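PDB 2EG4: probable thiosulfate sulfurtransferase from Thermus thermophilus, which probably transfers sulfur from thiosulfate to an acceptor such as cyanide, as rhodaneses do, and carries a bound zinc ion. Local coordinates for residues K35-L38 and A42-K45. Residues are numbered along the deposited sequence; the frame is centred on the assembly and turned at random.
Sequences KLRL and AELK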
loop_
_atom_site.group_PDB
_atom_site.type_symbol
_atom_site.label_atom_id
_atom_site.label_comp_id
_atom_site.label_asym_id
_atom_site.label_seq_id
_atom_site.Cartn_x
_atom_site.Cartn_y
_atom_site.Cartn_z
ATOM N N LYS A 35 7.670 -8.414 3.830
ATOM C CA LYS A 35 6.483 -9.258 3.693
ATOM C C LYS A 35 6.032 -9.476 5.142
ATOM O O LYS A 35 6.817 -9.881 6.001
ATOM C CB LYS A 35 6.825 -10.590 3.017
ATOM C CG LYS A 35 6.806 -10.501 1.483
ATOM C CD LYS A 35 6.994 -11.862 0.834
ATOM C CE LYS A 35 8.437 -12.299 0.873
ATOM N NZ LYS A 35 9.237 -11.504 -0.102
ATOM N N LEU A 36 4.763 -9.202 5.413
ATOM C CA LEU A 36 4.230 -9.307 6.763
ATOM C C LEU A 36 3.380 -10.521 7.081
ATOM O O LEU A 36 2.711 -11.075 6.203
ATOM C CB LEU A 36 3.400 -8.065 7.077
ATOM C CG LEU A 36 4.148 -6.771 7.407
ATOM C CD1 LEU A 36 5.130 -6.415 6.320
ATOM C CD2 LEU A 36 3.146 -5.672 7.574
ATOM N N ARG A 37 3.418 -10.926 8.352
ATOM C CA ARG A 37 2.594 -12.020 8.853
ATOM C C ARG A 37 1.842 -11.363 10.012
ATOM O O ARG A 37 2.455 -10.916 10.990
ATOM C CB ARG A 37 3.439 -13.197 9.361
ATOM C CG ARG A 37 2.567 -14.353 9.827
ATOM C CD ARG A 37 3.346 -15.536 10.381
ATOM N NE ARG A 37 2.469 -16.650 10.765
ATOM C CZ ARG A 37 1.796 -16.723 11.913
ATOM N NH1 ARG A 37 1.900 -15.744 12.799
ATOM N NH2 ARG A 37 1.019 -17.776 12.178
ATOM N N LEU A 38 0.520 -11.279 9.888
ATOM C CA LEU A 38 -0.295 -10.621 10.894
ATOM C C LEU A 38 -1.454 -11.490 11.316
ATOM O O LEU A 38 -2.567 -11.370 10.790
ATOM C CB LEU A 38 -0.793 -9.277 10.349
ATOM C CG LEU A 38 0.288 -8.282 9.910
ATOM C CD1 LEU A 38 -0.365 -7.129 9.135
ATOM C CD2 LEU A 38 1.027 -7.731 11.119
ATOM N N ALA A 42 0.224 -9.667 18.945
ATOM C CA ALA A 42 1.636 -9.270 19.100
ATOM C C ALA A 42 2.254 -8.881 17.757
ATOM O O ALA A 42 3.146 -8.022 17.695
ATOM C CB ALA A 42 2.448 -10.411 19.730
ATOM N N GLU A 43 1.803 -9.530 16.683
ATOM C CA GLU A 43 2.330 -9.211 15.348
ATOM C C GLU A 43 1.848 -7.857 14.869
ATOM O O GLU A 43 2.607 -7.103 14.256
ATOM C CB GLU A 43 1.947 -10.321 14.360
ATOM C CG GLU A 43 2.684 -11.615 14.675
ATOM C CD GLU A 43 2.282 -12.772 13.794
ATOM O OE1 GLU A 43 1.074 -13.087 13.744
ATOM O OE2 GLU A 43 3.189 -13.379 13.177
ATOM N N LEU A 44 0.591 -7.526 15.150
ATOM C CA LEU A 44 0.074 -6.216 14.768
ATOM C C LEU A 44 0.794 -5.152 15.594
ATOM O O LEU A 44 1.163 -4.089 15.082
ATOM C CB LEU A 44 -1.439 -6.138 15.012
ATOM C CG LEU A 44 -2.299 -6.992 14.070
ATOM C CD1 LEU A 44 -3.701 -7.157 14.647
ATOM C CD2 LEU A 44 -2.388 -6.329 12.701
ATOM N N LYS A 45 1.008 -5.437 16.876
ATOM C CA LYS A 45 1.700 -4.483 17.728
ATOM C C LYS A 45 3.146 -4.300 17.293
ATOM O O LYS A 45 3.710 -3.206 17.427
ATOM C CB LYS A 45 1.659 -4.928 19.189
ATOM C CG LYS A 45 0.462 -4.377 19.922
ATOM C CD LYS A 45 0.547 -2.856 20.098
ATOM C CE LYS A 45 -0.792 -2.290 20.538
ATOM N NZ LYS A 45 -0.725 -0.844 20.915
#
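The carboxylate of E43 comes to the NH1 edge of the R37 guanidinium, the arginine chain passing obliquely across it, in a salt bridge that ties an extended loop to the first turn of the helix it leads into. The hydrogen bond from R37 NH1 to E43 OE2 is short, 2.7 Å, and moderately bent, with an N-H...O angle of 148°. It leaves R37 within the guanidinium plane and reaches OE2 from the syn side, somewhat above the carboxylate plane; the two flat groups are turned 45° against each other. With CG anti to the backbone N (chi1 -178°) and the chain extended from CG to NE, R37 runs past the carboxylate, bringing its CG and CD each to 3.5 Å from E43 OE2 before the charged end arrives. Arginine suits the place because it has several N-H groups to share out: while NH1 holds E43, NH2 makes a second salt bridge with E224. The carboxylate is held by three N-H donors, R37 NH1 at OE2 and the backbone N of R39 and of E40 at OE1, which should limit its rotation and secure the turn leading into the helix.

On the buried side of the contact the partners are leucines. L38 CD2 lies 3.6 Å from the carbonyl O of E43 and 4.0 Å from L44 CD2, the two leucine side chains crossing at about a right angle. Their branched ends fill this interior position without needing polar partners, and L38 also touches L47 one turn further along the helix.

Both segments belong to the N-terminal rhodanese-like domain, in the connection from strand 27-28 to helix 41-57. E220, on helix 217-223 of the second rhodanese-like domain, which also contributes the zinc ligand H219, accepts a hydrogen bond from L38 N. L44 packs against R119 and L122 in a loop.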